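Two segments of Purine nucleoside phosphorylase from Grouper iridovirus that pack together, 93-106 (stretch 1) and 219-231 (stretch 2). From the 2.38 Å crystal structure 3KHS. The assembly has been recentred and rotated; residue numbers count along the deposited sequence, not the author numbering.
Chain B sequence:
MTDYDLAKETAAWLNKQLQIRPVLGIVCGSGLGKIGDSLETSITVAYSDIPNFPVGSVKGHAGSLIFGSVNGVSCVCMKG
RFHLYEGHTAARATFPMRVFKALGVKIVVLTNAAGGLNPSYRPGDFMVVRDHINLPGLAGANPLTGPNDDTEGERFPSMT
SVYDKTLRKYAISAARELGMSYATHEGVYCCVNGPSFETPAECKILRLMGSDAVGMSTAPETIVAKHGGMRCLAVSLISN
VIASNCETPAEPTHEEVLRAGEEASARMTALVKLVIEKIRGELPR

Stretch 1, residues 93-106: ATFPMRVFKALGVK
Stretch 2, residues 219-231: APETIVAKHGGMR

Two helices, 219-227 and one that begins at F95, run side by side in the same general direction, their axes approaching to 8.9 Å at a signed crossing angle of -29°. The register pairs T94 with E221 (CA-CA 5.4 Å), M97 with A225 (CA-CA 5.8 Å), K101 with G228 (CA-CA 6.4 Å) and K106 with M230 (CA-CA 4.9 Å). Together the stretches bury 630 Å², through side chains packed against both apolar groups and backbone carbonyls.

T94, at the N-cap position with phi/psi -107/16, points its CA-CB bond toward the second helix. Its p rotamer sets CG2 3.5 Å from P220 O, while OG1 lies 3.5 Å from V224 CG2 and accepts a hydrogen bond from R98 NH1 (3.0 Å). To reach back one turn, R98 adopts m, t, t with chi4 at 77°; its aliphatic CG packs 3.8 Å from V224 CG1, and the same methyl covers one face of the guanidinium. V224, t and directed toward the first helix, thus serves both neighbours with its two methyls, and CG1 also meets M97 CB at 3.9 Å.

M97 is buried. Chi1 (m) lays CG 3.4 Å from E221 O and 3.9 Å from E221 CB; chi2 (m) brings SD to 4.2 Å from A225 CB, which points sideways. Chi3, at 99°, lies between wells. E221 (chi1 m) starts sideways, contributing its aliphatic CB and CG to the contact while its carboxylate is hydrogen-bonded outside the two stretches.

Past H227 the second helix gives way to G228 (-87/19) and G229, whose positive phi (72/13) favours glycine. A CB on G228 would sit only 3.3 Å from K101 CD, so its absence makes room for the lysine. K101, t, t, t, m, extends along this bare backbone, with CE 3.3 Å and NZ 3.4 Å from G228 O.

M230, extended at -96/156, has the largest covered area of any residue here, 103 Å². Its m, t, m side chain points toward the first stretch: CG is 3.1 Å from V105 O, SD lies 4.0 Å from V105 CB and 4.1 Å from F100 CB, and CE reaches 3.6 Å from M97 O. The first helix closes in a Schellman motif at G104 (97/12), where a CB would jam against the preceding carbonyl. V105 then turns extended (-65/139), and the stretches are joined by one cross-stretch hydrogen bond, R231 N to K106 O (2.9 Å, 172°), flanked by a CA-H...O contact from M230 CA to K106 O (3.5 Å).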

ATOM      1  N   ALA B  93       3.715 -13.629   8.361  1.00 34.13           N
ATOM      2  CA  ALA B  93       2.528 -14.451   8.098  1.00 37.30           C
ATOM      3  C   ALA B  93       2.806 -15.539   7.086  1.00 34.06           C
ATOM      4  O   ALA B  93       2.028 -16.465   6.942  1.00 26.22           O
ATOM      5  CB  ALA B  93       1.338 -13.582   7.579  1.00 31.93           C
ATOM      6  N   THR B  94       3.905 -15.418   6.361  1.00 34.29           N
ATOM      7  CA  THR B  94       4.211 -16.436   5.370  1.00 34.56           C
ATOM      8  C   THR B  94       5.377 -17.320   5.816  1.00 35.91           C
ATOM      9  O   THR B  94       5.977 -18.039   5.001  1.00 34.42           O
ATOM     10  CB  THR B  94       4.537 -15.812   3.968  1.00 31.03           C
ATOM     11  OG1 THR B  94       5.648 -14.917   4.072  1.00 21.64           O
ATOM     12  CG2 THR B  94       3.339 -15.090   3.414  1.00 28.05           C
ATOM     13  N   PHE B  95       5.691 -17.269   7.107  1.00 36.36           N
ATOM     14  CA  PHE B  95       6.780 -18.067   7.671  1.00 35.13           C
ATOM     15  C   PHE B  95       6.450 -19.562   7.566  1.00 35.81           C
ATOM     16  O   PHE B  95       7.318 -20.380   7.287  1.00 34.73           O
ATOM     17  CB  PHE B  95       7.036 -17.686   9.139  1.00 29.81           C
ATOM     18  CG  PHE B  95       8.121 -18.492   9.791  1.00 27.60           C
ATOM     19  CD1 PHE B  95       9.445 -18.354   9.393  1.00 30.15           C
ATOM     20  CD2 PHE B  95       7.806 -19.440  10.760  1.00 28.52           C
ATOM     21  CE1 PHE B  95      10.452 -19.143   9.935  1.00 28.82           C
ATOM     22  CE2 PHE B  95       8.789 -20.235  11.309  1.00 25.18           C
ATOM     23  CZ  PHE B  95      10.124 -20.090  10.901  1.00 27.92           C
ATOM     24  N   PRO B  96       5.184 -19.936   7.793  1.00 37.15           N
ATOM     25  CA  PRO B  96       4.846 -21.365   7.692  1.00 32.78           C
ATOM     26  C   PRO B  96       5.093 -21.923   6.279  1.00 34.47           C
ATOM     27  O   PRO B  96       5.372 -23.109   6.121  1.00 38.55           O
ATOM     28  CB  PRO B  96       3.374 -21.406   8.116  1.00 29.60           C
ATOM     29  CG  PRO B  96       3.252 -20.232   9.070  1.00 27.14           C
ATOM     30  CD  PRO B  96       4.060 -19.157   8.346  1.00 30.28           C
ATOM     31  N   MET B  97       5.009 -21.080   5.253  1.00 33.61           N
ATOM     32  CA  MET B  97       5.282 -21.556   3.895  1.00 39.02           C
ATOM     33  C   MET B  97       6.766 -21.865   3.744  1.00 39.38           C
ATOM     34  O   MET B  97       7.149 -22.787   3.004  1.00 40.51           O
ATOM     35  CB  MET B  97       4.910 -20.529   2.814  1.00 34.24           C
ATOM     36  CG  MET B  97       3.432 -20.457   2.470  1.00 35.14           C
ATOM     37  SD  MET B  97       2.702 -22.001   1.972  1.00 37.97           S
ATOM     38  CE  MET B  97       1.904 -22.521   3.524  1.00 31.54           C
ATOM     39  N   ARG B  98       7.603 -21.074   4.408  1.00 35.82           N
ATOM     40  CA  ARG B  98       9.032 -21.315   4.334  1.00 38.36           C
ATOM     41  C   ARG B  98       9.304 -22.621   5.095  1.00 39.30           C
ATOM     42  O   ARG B  98      10.129 -23.426   4.678  1.00 40.73           O
ATOM     43  CB  ARG B  98       9.800 -20.126   4.920  1.00 35.55           C
ATOM     44  CG  ARG B  98       9.695 -18.876   4.065  1.00 37.65           C
ATOM     45  CD  ARG B  98      10.575 -17.730   4.571  1.00 35.11           C
ATOM     46  NE  ARG B  98      10.531 -16.558   3.685  1.00 42.57           N
ATOM     47  CZ  ARG B  98       9.525 -15.675   3.639  1.00 40.16           C
ATOM     48  NH1 ARG B  98       8.483 -15.821   4.427  1.00 28.22           N
ATOM     49  NH2 ARG B  98       9.563 -14.646   2.799  1.00 39.87           N
ATOM     50  N   VAL B  99       8.575 -22.838   6.185  1.00 34.87           N
ATOM     51  CA  VAL B  99       8.719 -24.067   6.960  1.00 34.28           C
ATOM     52  C   VAL B  99       8.301 -25.267   6.078  1.00 36.73           C
ATOM     53  O   VAL B  99       9.008 -26.272   6.007  1.00 37.27           O
ATOM     54  CB  VAL B  99       7.862 -23.988   8.246  1.00 29.62           C
ATOM     55  CG1 VAL B  99       7.821 -25.307   8.949  1.00 33.86           C
ATOM     56  CG2 VAL B  99       8.427 -22.906   9.182  1.00 26.04           C
ATOM     57  N   PHE B 100       7.152 -25.158   5.410  1.00 35.97           N
ATOM     58  CA  PHE B 100       6.695 -26.213   4.512  1.00 37.62           C
ATOM     59  C   PHE B 100       7.830 -26.601   3.578  1.00 37.64           C
ATOM     60  O   PHE B 100       8.118 -27.771   3.416  1.00 43.20           O
ATOM     61  CB  PHE B 100       5.516 -25.738   3.657  1.00 35.18           C
ATOM     62  CG  PHE B 100       4.157 -26.020   4.260  1.00 29.61           C
ATOM     63  CD1 PHE B 100       4.001 -26.158   5.625  1.00 31.29           C
ATOM     64  CD2 PHE B 100       3.038 -26.076   3.460  1.00 25.61           C
ATOM     65  CE1 PHE B 100       2.770 -26.341   6.174  1.00 33.69           C
ATOM     66  CE2 PHE B 100       1.776 -26.262   4.003  1.00 21.87           C
ATOM     67  CZ  PHE B 100       1.640 -26.392   5.353  1.00 32.62           C
ATOM     68  N   LYS B 101       8.473 -25.618   2.961  1.00 37.45           N
ATOM     69  CA  LYS B 101       9.566 -25.897   2.046  1.00 39.36           C
ATOM     70  C   LYS B 101      10.697 -26.654   2.743  1.00 43.75           C
ATOM     71  O   LYS B 101      11.182 -27.669   2.240  1.00 38.96           O
ATOM     72  CB  LYS B 101      10.135 -24.605   1.465  1.00 39.53           C
ATOM     73  CG  LYS B 101      11.299 -24.807   0.494  1.00 42.22           C
ATOM     74  CD  LYS B 101      12.216 -23.604   0.500  1.00 47.67           C
ATOM     75  CE  LYS B 101      13.010 -23.466  -0.798  1.00 51.39           C
ATOM     76  NZ  LYS B 101      13.546 -24.762  -1.254  1.00 44.06           N
ATOM     77  N   ALA B 102      11.107 -26.145   3.900  1.00 43.52           N
ATOM     78  CA  ALA B 102      12.171 -26.745   4.687  1.00 47.90           C
ATOM     79  C   ALA B 102      11.848 -28.181   5.072  1.00 47.00           C
ATOM     80  O   ALA B 102      12.744 -28.955   5.345  1.00 47.20           O
ATOM     81  CB  ALA B 102      12.412 -25.910   5.953  1.00 50.77           C
ATOM     82  N   LEU B 103      10.561 -28.514   5.117  1.00 47.19           N
ATOM     83  CA  LEU B 103      10.107 -29.860   5.466  1.00 45.75           C
ATOM     84  C   LEU B 103      10.180 -30.785   4.262  1.00 46.45           C
ATOM     85  O   LEU B 103      10.018 -31.993   4.402  1.00 46.49           O
ATOM     86  CB  LEU B 103       8.652 -29.848   5.926  1.00 39.12           C
ATOM     87  CG  LEU B 103       8.272 -29.378   7.314  1.00 32.96           C
ATOM     88  CD1 LEU B 103       6.763 -29.374   7.422  1.00 35.23           C
ATOM     89  CD2 LEU B 103       8.862 -30.297   8.345  1.00 27.59           C
ATOM     90  N   GLY B 104      10.392 -30.209   3.082  1.00 48.02           N
ATOM     91  CA  GLY B 104      10.453 -31.010   1.872  1.00 45.18           C
ATOM     92  C   GLY B 104       9.146 -31.066   1.094  1.00 47.28           C
ATOM     93  O   GLY B 104       9.014 -31.879   0.170  1.00 43.13           O
ATOM     94  N   VAL B 105       8.178 -30.215   1.449  1.00 44.86           N
ATOM     95  CA  VAL B 105       6.914 -30.218   0.724  1.00 43.87           C
ATOM     96  C   VAL B 105       7.133 -29.789  -0.719  1.00 41.38           C
ATOM     97  O   VAL B 105       7.903 -28.889  -1.005  1.00 38.13           O
ATOM     98  CB  VAL B 105       5.855 -29.305   1.354  1.00 41.75           C
ATOM     99  CG1 VAL B 105       4.603 -29.325   0.487  1.00 36.72           C
ATOM    100  CG2 VAL B 105       5.500 -29.796   2.745  1.00 38.58           C
ATOM    101  N   LYS B 106       6.451 -30.460  -1.635  1.00 48.84           N
ATOM    102  CA  LYS B 106       6.592 -30.140  -3.051  1.00 47.63           C
ATOM    103  C   LYS B 106       5.347 -29.495  -3.634  1.00 41.26           C
ATOM    104  O   LYS B 106       5.438 -28.711  -4.562  1.00 38.71           O
ATOM    105  CB  LYS B 106       6.988 -31.404  -3.832  1.00 47.33           C
ATOM    106  CG  LYS B 106       8.444 -31.766  -3.610  1.00 53.96           C
ATOM    107  CD  LYS B 106       8.750 -33.150  -4.148  1.00 69.65           C
ATOM    108  CE  LYS B 106      10.219 -33.545  -3.953  1.00 72.66           C
ATOM    109  NZ  LYS B 106      10.534 -34.871  -4.602  1.00 75.03           N
ATOM    110  N   ALA B 219      -2.639 -15.049  -1.338  1.00 32.06           N
ATOM    111  CA  ALA B 219      -1.693 -14.516  -2.315  1.00 28.42           C
ATOM    112  C   ALA B 219      -0.261 -14.400  -1.814  1.00 33.05           C
ATOM    113  O   ALA B 219       0.663 -14.815  -2.511  1.00 36.30           O
ATOM    114  CB  ALA B 219      -2.172 -13.139  -2.835  1.00 26.70           C
ATOM    115  N   PRO B 220      -0.044 -13.788  -0.622  1.00 27.48           N
ATOM    116  CA  PRO B 220       1.333 -13.694  -0.167  1.00 25.90           C
ATOM    117  C   PRO B 220       1.906 -15.077   0.115  1.00 30.21           C
ATOM    118  O   PRO B 220       3.098 -15.279  -0.040  1.00 35.16           O
ATOM    119  CB  PRO B 220       1.247 -12.805   1.094  1.00 21.34           C
ATOM    120  CG  PRO B 220      -0.092 -13.087   1.591  1.00 22.18           C
ATOM    121  CD  PRO B 220      -0.925 -13.075   0.313  1.00 25.12           C
ATOM    122  N   GLU B 221       1.068 -16.022   0.521  1.00 26.31           N
ATOM    123  CA  GLU B 221       1.545 -17.364   0.794  1.00 33.63           C
ATOM    124  C   GLU B 221       1.983 -18.089  -0.485  1.00 37.87           C
ATOM    125  O   GLU B 221       2.991 -18.807  -0.479  1.00 41.06           O
ATOM    126  CB  GLU B 221       0.477 -18.172   1.508  1.00 32.29           C
ATOM    127  CG  GLU B 221       0.217 -17.723   2.938  1.00 24.73           C
ATOM    128  CD  GLU B 221      -1.248 -17.873   3.296  1.00 35.24           C
ATOM    129  OE1 GLU B 221      -2.022 -16.908   3.087  1.00 33.17           O
ATOM    130  OE2 GLU B 221      -1.635 -18.967   3.756  1.00 39.29           O
ATOM    131  N   THR B 222       1.248 -17.909  -1.578  1.00 32.61           N
ATOM    132  CA  THR B 222       1.629 -18.568  -2.830  1.00 33.42           C
ATOM    133  C   THR B 222       2.829 -17.874  -3.462  1.00 32.01           C
ATOM    134  O   THR B 222       3.579 -18.486  -4.219  1.00 34.31           O
ATOM    135  CB  THR B 222       0.464 -18.608  -3.858  1.00 29.46           C
ATOM    136  OG1 THR B 222       0.096 -17.264  -4.233  1.00 34.36           O
ATOM    137  CG2 THR B 222      -0.737 -19.312  -3.246  1.00 22.22           C
ATOM    138  N   ILE B 223       3.016 -16.596  -3.169  1.00 31.69           N
ATOM    139  CA  ILE B 223       4.177 -15.906  -3.718  1.00 33.82           C
ATOM    140  C   ILE B 223       5.429 -16.556  -3.110  1.00 32.02           C
ATOM    141  O   ILE B 223       6.403 -16.814  -3.797  1.00 33.30           O
ATOM    142  CB  ILE B 223       4.225 -14.415  -3.330  1.00 32.98           C
ATOM    143  CG1 ILE B 223       3.133 -13.636  -4.064  1.00 26.97           C
ATOM    144  CG2 ILE B 223       5.629 -13.850  -3.634  1.00 26.17           C
ATOM    145  CD1 ILE B 223       3.061 -12.182  -3.613  1.00 22.15           C
ATOM    146  N   VAL B 224       5.386 -16.791  -1.806  1.00 34.44           N
ATOM    147  CA  VAL B 224       6.500 -17.378  -1.085  1.00 34.66           C
ATOM    148  C   VAL B 224       6.681 -18.860  -1.445  1.00 36.87           C
ATOM    149  O   VAL B 224       7.795 -19.310  -1.669  1.00 36.72           O
ATOM    150  CB  VAL B 224       6.290 -17.192   0.414  1.00 32.95           C
ATOM    151  CG1 VAL B 224       7.345 -17.965   1.189  1.00 30.07           C
ATOM    152  CG2 VAL B 224       6.311 -15.685   0.741  1.00 24.45           C
ATOM    153  N   ALA B 225       5.587 -19.600  -1.518  1.00 34.80           N
ATOM    154  CA  ALA B 225       5.629 -21.005  -1.879  1.00 36.45           C
ATOM    155  C   ALA B 225       6.303 -21.151  -3.259  1.00 37.26           C
ATOM    156  O   ALA B 225       7.261 -21.913  -3.442  1.00 36.37           O
ATOM    157  CB  ALA B 225       4.209 -21.537  -1.936  1.00 30.07           C
ATOM    158  N   LYS B 226       5.791 -20.394  -4.221  1.00 39.07           N
ATOM    159  CA  LYS B 226       6.286 -20.432  -5.591  1.00 37.20           C
ATOM    160  C   LYS B 226       7.759 -20.122  -5.638  1.00 38.96           C
ATOM    161  O   LYS B 226       8.518 -20.748  -6.371  1.00 39.13           O
ATOM    162  CB  LYS B 226       5.554 -19.417  -6.455  1.00 39.90           C
ATOM    163  CG  LYS B 226       5.720 -19.657  -7.955  1.00 42.86           C
ATOM    164  CD  LYS B 226       5.096 -20.988  -8.366  1.00 41.38           C
ATOM    165  CE  LYS B 226       5.694 -21.469  -9.662  1.00 50.84           C
ATOM    166  NZ  LYS B 226       5.472 -20.485 -10.741  1.00 52.79           N
ATOM    167  N   HIS B 227       8.154 -19.130  -4.857  1.00 36.86           N
ATOM    168  CA  HIS B 227       9.529 -18.710  -4.796  1.00 34.12           C
ATOM    169  C   HIS B 227      10.384 -19.827  -4.213  1.00 36.83           C
ATOM    170  O   HIS B 227      11.543 -19.963  -4.571  1.00 39.06           O
ATOM    171  CB  HIS B 227       9.621 -17.437  -3.955  1.00 32.70           C
ATOM    172  CG  HIS B 227      11.014 -17.068  -3.548  1.00 35.13           C
ATOM    173  ND1 HIS B 227      11.629 -17.602  -2.434  1.00 35.65           N
ATOM    174  CD2 HIS B 227      11.915 -16.222  -4.107  1.00 33.79           C
ATOM    175  CE1 HIS B 227      12.847 -17.099  -2.323  1.00 35.67           C
ATOM    176  NE2 HIS B 227      13.045 -16.259  -3.327  1.00 40.71           N
ATOM    177  N   GLY B 228       9.791 -20.625  -3.326  1.00 38.64           N
ATOM    178  CA  GLY B 228      10.500 -21.722  -2.696  1.00 40.07           C
ATOM    179  C   GLY B 228      10.440 -23.000  -3.502  1.00 39.56           C
ATOM    180  O   GLY B 228      10.646 -24.080  -2.976  1.00 41.43           O
ATOM    181  N   GLY B 229      10.125 -22.869  -4.780  1.00 40.54           N
ATOM    182  CA  GLY B 229      10.047 -24.015  -5.662  1.00 39.42           C
ATOM    183  C   GLY B 229       8.872 -24.959  -5.493  1.00 43.63           C
ATOM    184  O   GLY B 229       8.882 -26.058  -6.048  1.00 48.23           O
ATOM    185  N   MET B 230       7.854 -24.576  -4.739  1.00 43.21           N
ATOM    186  CA  MET B 230       6.722 -25.488  -4.566  1.00 42.61           C
ATOM    187  C   MET B 230       5.615 -25.150  -5.547  1.00 42.56           C
ATOM    188  O   MET B 230       5.544 -24.027  -6.054  1.00 38.77           O
ATOM    189  CB  MET B 230       6.191 -25.446  -3.118  1.00 41.02           C
ATOM    190  CG  MET B 230       7.133 -26.044  -2.062  1.00 32.05           C
ATOM    191  SD  MET B 230       6.599 -25.795  -0.340  1.00 42.08           S
ATOM    192  CE  MET B 230       6.610 -23.995  -0.306  1.00 25.37           C
ATOM    193  N   ARG B 231       4.781 -26.140  -5.836  1.00 40.52           N
ATOM    194  CA  ARG B 231       3.679 -25.947  -6.764  1.00 43.65           C
ATOM    195  C   ARG B 231       2.431 -25.632  -5.953  1.00 37.75           C
ATOM    196  O   ARG B 231       2.186 -26.242  -4.909  1.00 37.32           O
ATOM    197  CB  ARG B 231       3.495 -27.208  -7.615  1.00 47.46           C
ATOM    198  CG  ARG B 231       4.696 -27.517  -8.485  1.00 46.70           C
ATOM    199  CD  ARG B 231       4.608 -28.916  -9.040  1.00 47.28           C
ATOM    200  NE  ARG B 231       3.603 -29.041 -10.090  1.00 47.39           N
ATOM    201  CZ  ARG B 231       3.033 -30.193 -10.421  1.00 51.94           C
ATOM    202  NH1 ARG B 231       3.372 -31.310  -9.781  1.00 54.81           N
ATOM    203  NH2 ARG B 231       2.127 -30.238 -11.387  1.00 53.34           N
TER